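Local coordinates for protein ferredoxin-NADP reductase (PDB 5UFA) that probably passes electrons between NADP(H) and ferredoxin or a similar carrier through a bound FAD, as in other ferredoxin-NADP reductases, at residues A[121-126]-A[149-154]; A[155-160]-A[189-194]; A[228-233]-A[260-265]. All coordinates share one frame; numbering follows the deposited sequence.

Contact 1: A[121-126]-A[149-154]; sequences KDLVML and DTVNLI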
loop_
_atom_site.group_PDB
_atom_site.type_symbol
_atom_site.label_atom_id
_atom_site.label_comp_id
_atom_site.label_asym_id
_atom_site.label_seq_id
_atom_site.Cartn_x
_atom_site.Cartn_y
_atom_site.Cartn_z
ATOM N N LYS A 121 8.474 1.670 18.858
ATOM C CA LYS A 121 8.544 0.242 19.112
ATOM C C LYS A 121 7.742 -0.553 18.086
ATOM O O LYS A 121 8.203 -1.594 17.604
ATOM C CB LYS A 121 8.050 -0.041 20.538
ATOM C CG LYS A 121 8.519 -1.355 21.145
ATOM C CD LYS A 121 7.994 -1.555 22.572
ATOM C CE LYS A 121 6.764 -2.477 22.619
ATOM N NZ LYS A 121 5.425 -1.777 22.620
ATOM N N ASP A 122 6.585 -0.041 17.679
ATOM C CA ASP A 122 5.621 -0.808 16.911
ATOM C C ASP A 122 5.179 -0.002 15.700
ATOM O O ASP A 122 4.673 1.115 15.849
ATOM C CB ASP A 122 4.424 -1.169 17.789
ATOM C CG ASP A 122 4.842 -1.773 19.089
ATOM O OD1 ASP A 122 5.414 -2.869 19.035
ATOM O OD2 ASP A 122 4.616 -1.164 20.159
ATOM N N LEU A 123 5.389 -0.549 14.505
ATOM C CA LEU A 123 4.930 0.078 13.275
ATOM C C LEU A 123 3.570 -0.504 12.902
ATOM O O LEU A 123 3.416 -1.731 12.809
ATOM C CB LEU A 123 5.941 -0.131 12.139
ATOM C CG LEU A 123 5.645 0.525 10.774
ATOM C CD1 LEU A 123 5.763 2.021 10.893
ATOM C CD2 LEU A 123 6.566 0.019 9.648
ATOM N N VAL A 124 2.587 0.371 12.692
ATOM C CA VAL A 124 1.239 -0.040 12.296
ATOM C C VAL A 124 0.914 0.626 10.964
ATOM O O VAL A 124 0.847 1.859 10.883
ATOM C CB VAL A 124 0.183 0.330 13.354
ATOM C CG1 VAL A 124 -1.246 -0.085 12.886
ATOM C CG2 VAL A 124 0.534 -0.279 14.693
ATOM N N MET A 125 0.728 -0.180 9.928
ATOM C CA MET A 125 0.331 0.308 8.609
ATOM C C MET A 125 -1.171 0.061 8.406
ATOM O O MET A 125 -1.637 -1.075 8.520
ATOM C CB MET A 125 1.159 -0.374 7.521
ATOM C CG MET A 125 2.666 -0.132 7.651
ATOM S SD MET A 125 3.717 -1.259 6.692
ATOM C CE MET A 125 3.338 -2.846 7.401
ATOM N N LEU A 126 -1.922 1.126 8.123
ATOM C CA LEU A 126 -3.374 1.076 7.938
ATOM C C LEU A 126 -3.726 1.439 6.495
ATOM O O LEU A 126 -3.394 2.534 6.022
ATOM C CB LEU A 126 -4.066 2.032 8.909
ATOM C CG LEU A 126 -3.701 1.900 10.396
ATOM C CD1 LEU A 126 -4.113 3.124 11.178
ATOM C CD2 LEU A 126 -4.375 0.653 10.987
ATOM N N ASP A 149 10.028 -3.267 16.869
ATOM C CA ASP A 149 9.847 -4.484 17.639
ATOM C C ASP A 149 8.736 -5.333 17.030
ATOM O O ASP A 149 8.841 -6.561 16.967
ATOM C CB ASP A 149 9.563 -4.109 19.095
ATOM C CG ASP A 149 10.323 -4.954 20.066
ATOM O OD1 ASP A 149 9.991 -6.151 20.166
ATOM O OD2 ASP A 149 11.260 -4.427 20.713
ATOM N N THR A 150 7.677 -4.692 16.544
ATOM C CA THR A 150 6.653 -5.378 15.780
ATOM C C THR A 150 6.310 -4.519 14.576
ATOM O O THR A 150 6.408 -3.289 14.615
ATOM C CB THR A 150 5.361 -5.654 16.580
ATOM O OG1 THR A 150 4.671 -4.423 16.826
ATOM C CG2 THR A 150 5.664 -6.340 17.900
ATOM N N VAL A 151 5.895 -5.188 13.510
ATOM C CA VAL A 151 5.438 -4.550 12.285
ATOM C C VAL A 151 4.055 -5.116 11.993
ATOM O O VAL A 151 3.886 -6.338 11.927
ATOM C CB VAL A 151 6.442 -4.782 11.135
ATOM C CG1 VAL A 151 5.902 -4.364 9.779
ATOM C CG2 VAL A 151 7.745 -4.004 11.450
ATOM N N ASN A 152 3.062 -4.237 11.854
ATOM C CA ASN A 152 1.658 -4.634 11.785
ATOM C C ASN A 152 1.003 -4.061 10.539
ATOM O O ASN A 152 1.249 -2.907 10.169
ATOM C CB ASN A 152 0.888 -4.161 13.032
ATOM C CG ASN A 152 1.572 -4.565 14.325
ATOM O OD1 ASN A 152 1.280 -5.613 14.904
ATOM N ND2 ASN A 152 2.503 -3.745 14.771
ATOM N N LEU A 153 0.185 -4.870 9.876
ATOM C CA LEU A 153 -0.482 -4.432 8.662
ATOM C C LEU A 153 -1.957 -4.755 8.795
ATOM O O LEU A 153 -2.332 -5.933 8.894
ATOM C CB LEU A 153 0.132 -5.074 7.410
ATOM C CG LEU A 153 -0.517 -4.811 6.032
ATOM C CD1 LEU A 153 -0.622 -3.329 5.714
ATOM C CD2 LEU A 153 0.290 -5.479 4.932
ATOM N N ILE A 154 -2.780 -3.701 8.828
ATOM C CA ILE A 154 -4.237 -3.799 8.861
ATOM C C ILE A 154 -4.786 -3.328 7.517
ATOM O O ILE A 154 -4.570 -2.177 7.105
ATOM C CB ILE A 154 -4.833 -3.005 10.035
ATOM C CG1 ILE A 154 -4.515 -3.702 11.367
ATOM C CG2 ILE A 154 -6.333 -2.840 9.868
ATOM C CD1 ILE A 154 -3.390 -3.124 12.131
#

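Contact 2: A[155-160]-A[189-194]; sequences HSVSFP and PVTTRA. With NAP (NADP nicotinamide-adenine-dinucleotide phosphate), chain E.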
loop_
_atom_site.group_PDB
_atom_site.type_symbol
_atom_site.label_atom_id
_atom_site.label_comp_id
_atom_site.label_asym_id
_atom_site.label_seq_id
_atom_site.Cartn_x
_atom_site.Cartn_y
_atom_site.Cartn_z
ATOM N N HIS A 155 -5.499 -4.228 6.839
ATOM C CA HIS A 155 -5.972 -4.044 5.470
ATOM C C HIS A 155 -7.494 -4.109 5.445
ATOM O O HIS A 155 -8.071 -5.144 5.794
ATOM C CB HIS A 155 -5.399 -5.133 4.565
ATOM C CG HIS A 155 -5.697 -4.930 3.112
ATOM N ND1 HIS A 155 -5.821 -5.977 2.224
ATOM C CD2 HIS A 155 -5.877 -3.796 2.391
ATOM C CE1 HIS A 155 -6.066 -5.494 1.020
ATOM N NE2 HIS A 155 -6.105 -4.173 1.094
ATOM N N SER A 156 -8.143 -3.029 5.012
ATOM C CA SER A 156 -9.605 -2.960 4.998
ATOM C C SER A 156 -10.113 -3.076 3.567
ATOM O O SER A 156 -9.731 -2.278 2.700
ATOM C CB SER A 156 -10.116 -1.663 5.625
ATOM O OG SER A 156 -11.539 -1.640 5.621
ATOM N N VAL A 157 -10.973 -4.069 3.329
ATOM C CA VAL A 157 -11.690 -4.238 2.070
ATOM C C VAL A 157 -13.137 -4.587 2.403
ATOM O O VAL A 157 -13.470 -4.929 3.539
ATOM C CB VAL A 157 -11.069 -5.339 1.185
ATOM C CG1 VAL A 157 -9.641 -4.999 0.816
ATOM C CG2 VAL A 157 -11.141 -6.660 1.914
ATOM N N SER A 158 -14.001 -4.537 1.391
ATOM C CA SER A 158 -15.410 -4.801 1.665
ATOM C C SER A 158 -15.698 -6.288 1.831
ATOM O O SER A 158 -16.502 -6.668 2.692
ATOM C CB SER A 158 -16.286 -4.210 0.562
ATOM O OG SER A 158 -16.287 -2.795 0.671
ATOM N N PHE A 159 -15.084 -7.142 1.017
ATOM C CA PHE A 159 -15.399 -8.565 1.045
ATOM C C PHE A 159 -14.122 -9.385 1.022
ATOM O O PHE A 159 -13.126 -8.965 0.417
ATOM C CB PHE A 159 -16.288 -8.965 -0.144
ATOM C CG PHE A 159 -17.652 -8.325 -0.118
ATOM C CD1 PHE A 159 -17.871 -7.103 -0.731
ATOM C CD2 PHE A 159 -18.714 -8.944 0.536
ATOM C CE1 PHE A 159 -19.129 -6.515 -0.706
ATOM C CE2 PHE A 159 -19.984 -8.356 0.558
ATOM C CZ PHE A 159 -20.189 -7.140 -0.062
ATOM N N PRO A 160 -14.124 -10.562 1.666
ATOM C CA PRO A 160 -12.872 -11.345 1.803
ATOM C C PRO A 160 -12.238 -11.772 0.482
ATOM O O PRO A 160 -11.027 -12.037 0.451
ATOM C CB PRO A 160 -13.311 -12.561 2.632
ATOM C CG PRO A 160 -14.798 -12.634 2.489
ATOM C CD PRO A 160 -15.266 -11.218 2.327
ATOM N N PRO A 189 -6.738 -8.733 8.640
ATOM C CA PRO A 189 -7.714 -8.328 7.626
ATOM C C PRO A 189 -8.975 -7.759 8.253
ATOM O O PRO A 189 -9.470 -8.247 9.274
ATOM C CB PRO A 189 -8.005 -9.632 6.875
ATOM C CG PRO A 189 -7.755 -10.699 7.885
ATOM C CD PRO A 189 -6.596 -10.195 8.719
ATOM N N VAL A 190 -9.488 -6.714 7.616
ATOM C CA VAL A 190 -10.752 -6.082 7.959
ATOM C C VAL A 190 -11.634 -6.174 6.730
ATOM O O VAL A 190 -11.258 -5.682 5.656
ATOM C CB VAL A 190 -10.567 -4.615 8.370
ATOM C CG1 VAL A 190 -11.914 -3.956 8.653
ATOM C CG2 VAL A 190 -9.608 -4.487 9.554
ATOM N N THR A 191 -12.787 -6.829 6.871
ATOM C CA THR A 191 -13.802 -6.880 5.821
ATOM C C THR A 191 -15.040 -6.150 6.327
ATOM O O THR A 191 -15.627 -6.543 7.339
ATOM C CB THR A 191 -14.129 -8.317 5.394
ATOM O OG1 THR A 191 -14.483 -9.113 6.528
ATOM C CG2 THR A 191 -12.946 -8.945 4.677
ATOM N N THR A 192 -15.425 -5.084 5.629
ATOM C CA THR A 192 -16.418 -4.147 6.145
ATOM C C THR A 192 -17.857 -4.514 5.814
ATOM O O THR A 192 -18.770 -4.006 6.481
ATOM C CB THR A 192 -16.136 -2.747 5.614
ATOM O OG1 THR A 192 -15.973 -2.808 4.189
ATOM C CG2 THR A 192 -14.840 -2.237 6.235
ATOM N N ARG A 193 -18.086 -5.354 4.792
ATOM C CA ARG A 193 -19.431 -5.720 4.360
ATOM C C ARG A 193 -19.726 -7.208 4.402
ATOM O O ARG A 193 -20.792 -7.617 3.928
ATOM C CB ARG A 193 -19.682 -5.199 2.949
ATOM C CG ARG A 193 -19.527 -3.735 2.903
ATOM C CD ARG A 193 -19.922 -3.128 1.599
ATOM N NE ARG A 193 -20.081 -1.710 1.816
ATOM C CZ ARG A 193 -20.104 -0.802 0.863
ATOM N NH1 ARG A 193 -19.836 -1.144 -0.384
ATOM N NH2 ARG A 193 -20.283 0.464 1.180
ATOM N N ALA A 194 -18.816 -8.028 4.918
ATOM C CA ALA A 194 -19.100 -9.439 5.154
ATOM C C ALA A 194 -18.123 -9.953 6.201
ATOM O O ALA A 194 -17.040 -9.390 6.399
ATOM C CB ALA A 194 -19.010 -10.270 3.871
HETATM P PA NAP E . -13.024 1.591 -1.339
HETATM O O1A NAP E . -12.155 2.684 -0.872
HETATM O O2A NAP E . -14.423 2.121 -1.732
HETATM O O5B NAP E . -13.197 0.451 -0.191
HETATM C C5B NAP E . -12.058 -0.205 0.395
HETATM C C4B NAP E . -12.237 -0.145 1.889
HETATM O O4B NAP E . -12.195 1.228 2.355
HETATM C C3B NAP E . -13.553 -0.719 2.419
HETATM O O3B NAP E . -13.264 -1.453 3.604
HETATM C C2B NAP E . -14.338 0.541 2.787
HETATM O O2B NAP E . -15.386 0.380 3.765
HETATM C C1B NAP E . -13.207 1.395 3.327
HETATM N N9A NAP E . -13.556 2.803 3.458
HETATM C C8A NAP E . -14.196 3.587 2.535
HETATM N N7A NAP E . -14.411 4.818 2.931
HETATM C C5A NAP E . -13.883 4.845 4.213
HETATM C C6A NAP E . -13.845 5.848 5.200
HETATM N N6A NAP E . -14.357 7.069 5.040
HETATM N N1A NAP E . -13.293 5.534 6.393
HETATM C C2A NAP E . -12.820 4.297 6.577
HETATM N N3A NAP E . -12.802 3.270 5.721
HETATM C C4A NAP E . -13.351 3.611 4.551
HETATM O O3 NAP E . -12.327 0.920 -2.599
HETATM P PN NAP E . -12.744 -0.338 -3.486
HETATM O O1N NAP E . -11.536 -1.021 -4.001
HETATM O O2N NAP E . -13.731 -1.130 -2.719
HETATM O O5D NAP E . -13.415 0.423 -4.711
HETATM C C5D NAP E . -13.680 -0.236 -5.968
HETATM C C4D NAP E . -14.645 0.596 -6.782
HETATM O O4D NAP E . -15.964 0.558 -6.185
HETATM C C3D NAP E . -14.297 2.081 -6.907
HETATM O O3D NAP E . -14.781 2.580 -8.144
HETATM C C2D NAP E . -15.108 2.703 -5.776
HETATM O O2D NAP E . -15.317 4.102 -5.942
HETATM C C1D NAP E . -16.380 1.865 -5.872
HETATM N N1N NAP E . -17.163 1.818 -4.562
HETATM C C2N NAP E . -16.836 0.798 -3.749
HETATM C C3N NAP E . -17.443 0.676 -2.515
HETATM C C7N NAP E . -17.008 -0.396 -1.566
HETATM O O7N NAP E . -17.591 -0.525 -0.499
HETATM N N7N NAP E . -16.006 -1.183 -1.932
HETATM C C4N NAP E . -18.404 1.610 -2.150
HETATM C C5N NAP E . -18.721 2.648 -3.009
HETATM C C6N NAP E . -18.086 2.738 -4.221
HETATM P P2B NAP E . -16.916 0.139 3.270
HETATM O O1X NAP E . -16.966 -1.178 2.561
HETATM O O2X NAP E . -17.743 0.233 4.560
HETATM O O3X NAP E . -17.314 1.282 2.325
#

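Contact 3: A[228-233]-A[260-265]; sequences RFMICG and QIMMEN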
loop_
_atom_site.group_PDB
_atom_site.type_symbol
_atom_site.label_atom_id
_atom_site.label_comp_id
_atom_site.label_asym_id
_atom_site.label_seq_id
_atom_site.Cartn_x
_atom_site.Cartn_y
_atom_site.Cartn_z
ATOM N N ARG A 228 4.003 3.946 15.823
ATOM C CA ARG A 228 4.196 4.770 14.637
ATOM C C ARG A 228 3.251 4.284 13.549
ATOM O O ARG A 228 3.252 3.092 13.214
ATOM C CB ARG A 228 5.646 4.699 14.171
ATOM C CG ARG A 228 6.622 5.173 15.232
ATOM C CD ARG A 228 6.456 6.657 15.594
ATOM N NE ARG A 228 7.387 7.047 16.660
ATOM C CZ ARG A 228 7.110 6.979 17.960
ATOM N NH1 ARG A 228 5.920 6.568 18.374
ATOM N NH2 ARG A 228 8.028 7.330 18.852
ATOM N N PHE A 229 2.464 5.211 12.993
ATOM C CA PHE A 229 1.384 4.914 12.058
ATOM C C PHE A 229 1.693 5.354 10.633
ATOM O O PHE A 229 2.127 6.486 10.404
ATOM C CB PHE A 229 0.086 5.603 12.481
ATOM C CG PHE A 229 -0.608 4.934 13.600
ATOM C CD1 PHE A 229 -1.418 3.833 13.353
ATOM C CD2 PHE A 229 -0.483 5.401 14.895
ATOM C CE1 PHE A 229 -2.078 3.185 14.398
ATOM C CE2 PHE A 229 -1.151 4.770 15.943
ATOM C CZ PHE A 229 -1.955 3.665 15.692
ATOM N N MET A 230 1.383 4.476 9.678
ATOM C CA MET A 230 1.342 4.791 8.255
ATOM C C MET A 230 -0.096 4.618 7.792
ATOM O O MET A 230 -0.751 3.636 8.160
ATOM C CB MET A 230 2.205 3.844 7.418
ATOM C CG MET A 230 3.537 3.420 7.997
ATOM S SD MET A 230 4.777 4.689 7.862
ATOM C CE MET A 230 5.040 4.761 6.096
ATOM N N ILE A 231 -0.582 5.537 6.957
ATOM C CA ILE A 231 -1.948 5.469 6.440
ATOM C C ILE A 231 -1.928 5.626 4.931
ATOM O O ILE A 231 -1.436 6.636 4.417
ATOM C CB ILE A 231 -2.868 6.542 7.044
ATOM C CG1 ILE A 231 -2.607 6.728 8.551
ATOM C CG2 ILE A 231 -4.327 6.152 6.778
ATOM C CD1 ILE A 231 -3.412 7.863 9.178
ATOM N N CYS A 232 -2.520 4.666 4.223
ATOM C CA CYS A 232 -2.642 4.804 2.775
ATOM C C CYS A 232 -3.933 4.166 2.290
ATOM O O CYS A 232 -4.170 2.969 2.472
ATOM C CB CYS A 232 -1.449 4.187 2.066
ATOM S SG CYS A 232 -1.585 4.312 0.257
ATOM N N GLY A 233 -4.746 4.948 1.612
ATOM C CA GLY A 233 -5.940 4.360 1.043
ATOM C C GLY A 233 -6.903 5.424 0.594
ATOM O O GLY A 233 -6.497 6.519 0.186
ATOM N N GLN A 260 4.064 10.948 14.747
ATOM C CA GLN A 260 3.781 9.521 14.764
ATOM C C GLN A 260 2.890 9.088 13.609
ATOM O O GLN A 260 2.426 7.945 13.604
ATOM C CB GLN A 260 3.130 9.099 16.087
ATOM C CG GLN A 260 3.888 9.474 17.363
ATOM C CD GLN A 260 3.638 10.917 17.813
ATOM O OE1 GLN A 260 2.518 11.409 17.769
ATOM N NE2 GLN A 260 4.688 11.598 18.202
ATOM N N ILE A 261 2.609 9.971 12.652
ATOM C CA ILE A 261 1.671 9.698 11.568
ATOM C C ILE A 261 2.309 10.107 10.242
ATOM O O ILE A 261 2.848 11.214 10.115
ATOM C CB ILE A 261 0.323 10.437 11.767
ATOM C CG1 ILE A 261 -0.264 10.177 13.149
ATOM C CG2 ILE A 261 -0.716 10.007 10.735
ATOM C CD1 ILE A 261 -1.502 11.037 13.444
ATOM N N MET A 262 2.252 9.209 9.264
ATOM C CA MET A 262 2.527 9.509 7.863
ATOM C C MET A 262 1.363 9.000 7.024
ATOM O O MET A 262 0.771 7.950 7.314
ATOM C CB MET A 262 3.842 8.848 7.356
ATOM C CG MET A 262 5.123 9.520 7.815
ATOM S SD MET A 262 6.596 8.783 7.059
ATOM C CE MET A 262 6.710 7.387 8.061
ATOM N N MET A 263 1.052 9.718 5.951
ATOM C CA MET A 263 -0.136 9.368 5.190
ATOM C C MET A 263 0.035 9.708 3.715
ATOM O O MET A 263 0.812 10.591 3.341
ATOM C CB MET A 263 -1.362 10.064 5.776
ATOM C CG MET A 263 -1.095 11.480 6.221
ATOM S SD MET A 263 -2.461 12.122 7.200
ATOM C CE MET A 263 -2.337 13.883 6.811
ATOM N N GLU A 264 -0.704 8.980 2.882
ATOM C CA GLU A 264 -0.706 9.198 1.442
ATOM C C GLU A 264 -2.043 8.719 0.897
ATOM O O GLU A 264 -2.487 7.610 1.221
ATOM C CB GLU A 264 0.444 8.444 0.772
ATOM C CG GLU A 264 0.551 8.665 -0.728
ATOM C CD GLU A 264 1.655 7.821 -1.349
ATOM O OE1 GLU A 264 1.364 6.677 -1.763
ATOM O OE2 GLU A 264 2.816 8.287 -1.399
ATOM N N ASN A 265 -2.685 9.550 0.081
ATOM C CA ASN A 265 -3.937 9.137 -0.526
ATOM C C ASN A 265 -3.672 8.021 -1.512
ATOM O O ASN A 265 -2.759 8.124 -2.333
ATOM C CB ASN A 265 -4.623 10.299 -1.233
ATOM C CG ASN A 265 -5.250 11.273 -0.270
ATOM O OD1 ASN A 265 -5.323 11.031 0.933
ATOM N ND2 ASN A 265 -5.717 12.387 -0.801
#

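Contact 1: A[121-126]-A[149-154]
Met125 and Val151 meet on one face of two parallel strands, where the bend at the last torsion of the methionine (chi3 -62°) turns its methyl toward the valine, CE of Met125 lying 3.8 Å from CG1 of Val151. CB of Met125 also rests against CD1 of Leu153. A flexible, unbranched chain can follow the outlines of branched Val151 and Leu153. On the opposite face, CD2 of Leu126 lies beside CB of Ile154 at 3.8 Å, the two side chains pointing the same way, while CD1 of Ile154 reaches back to CG1 of Val124. Leu218 and Ile214 of helix 213-218 cover this side.

Farther along that face the groups become polar. The first torsion of Asn152 (chi1 -51°) brings its amide next to its own backbone N, so that ND2 reaches Leu123 O, the carbonyl which that N already bonds; ND2 is 3.0 Å from Leu123 O but lies above the carbonyl plane. The same ND2 donates to OG1 of Thr150, whose hydroxyl in turn donates to OD1 of Asp122 at 2.8 Å. OD2 of Asp122 takes the salt bridge from NZ of Lys121 at 2.7 Å, and OD1 of Asn152 is held by Arg186. Main-chain bonds such as Met125 N to Asn152 O join the middle two strands of the parallel sheet, linked by a beta-alpha-beta crossover through helices 133-138 and 142-147, in the NADP-binding domain of the ferredoxin reductase fold.

Contact 2: A[155-160]-A[189-194]
Phe159 presents one ring face to the aliphatic root of Arg193, in a CH-pi contact that puts CB of Arg193 4.0 Å from the ring centroid. The methyl of Ala194 approaches the same ring obliquely, CB lying 3.6 Å from CD2 of Phe159. The guanidinium of Arg193 is turned 65° from the ring, and over one of its faces, offset toward the rim, lies O1X of the 2'-phosphate of NADP. This is the C-terminal edge of a parallel alpha/beta sheet, where loops leaving neighbouring strands receive the dinucleotide. A long cation with an extended chain suits this place: its CB lies over the aromatic ring while the charged end turns to the phosphate and probably helps to offset its charge.

Two hydroxyls approach the same phosphate oxygen. OG1 of Thr192 donates to O1X of NADP at 2.5 Å and also accepts from O3B of the ribose; its chi1 of 50° turns OG1 toward the phosphate and leaves CG2 of Thr192 against OG of Ser156, 3.4 Å away. OG of Ser158 is 2.6 Å from O1X, but its proton has another acceptor nearby. Ser156, last but one in its strand, binds the ribose through OG, 2.7 Å from O3B. Small hydroxyl side chains fit here because the cofactor comes close to the backbone. Arg204 and Asn234 hold the NADP as well.

Backbone bonds carry the pairing into the turn, Thr192 N to Val157 O and then Arg193 N to Ser158 O. On the face shared with Val157, CG2 of Thr191 packs on Pro160, while OG1 of Thr191, also bonded to Asn196, donates to O of Ala194 at 2.6 Å.

Contact 3: A[228-233]-A[260-265]
Met230 and Met262 lie side by side on one face of two parallel strands, and their ends fit together as a bump in a bend. Met230 folds over at chi2 and chi3 (-77° and -68°), which curls its thioether into a short hook; the methyl CE of Met262 sits against that hook, 3.3 Å from SD and 3.7 Å from CE of Met230. Methionine suits both places, since its pliable, unbranched chain can adapt its shape to a neighbour of the same kind.

The other face carries Phe229, Ile231, Ile261 and Met263. Ile231 sends its longer arm diagonally back along the neighbouring strand, so that CD1 of Ile231 fits against CG2 of Ile261 at 3.8 Å. Its CB lies 4.0 Å from CB of Met263, whose remaining chain runs away from this strand. Phe229 is broader: its CB passes close to Gln260 O, but the ring turns away from Ile261 toward Tyr250, which it meets edge-to-face. At the start of the pair the bent chain of Gln260 lays its CG over one face of the Arg228 guanidinium, 3.7 Å from NH1 of Arg228, while the charge of Arg228 is answered by Asp119.

Between the two faces the backbones bond regularly, as in Phe229 N to Gln260 O at 2.8 Å and Glu264 N to Ile231 O at 2.9 Å. The first strand ends at Gly233, whose backbone angles would drive a CB into the preceding carbonyl, so glycine is the natural residue.

The two strands belong to a beta-alpha-beta unit: helix 235-247 packs through Leu245, Thr241 and Phe242 on the Phe229-Ile231 face, helix 133-138 covers Met230 and Cys232 on the other, and strand 122-128 continues the sheet beyond 228-233.

From the N terminus, contact 1 comes first, closing a loop that holds helices 133-138 and 142-147. Strand 150-157 then runs on directly into contact 2, whose loop carries helix 166-173. After contact 2 the chain passes through helices 205-210 and 213-218 and returns to the far side of strand 122-128, where contact 3 closes around helix 235-247. The three loops follow in series; none encloses or crosses another. All lie in one parallel sheet: contacts 1 and 2 meet where Ile154 packs on Val190, and contacts 1 and 3 join where Leu126 N probably bonds to Met230 O. Contact 2 holds the 2'-phosphate and ribose of NADP, while the Glu264 side chain of contact 3 comes within about 4 Å of the FAD.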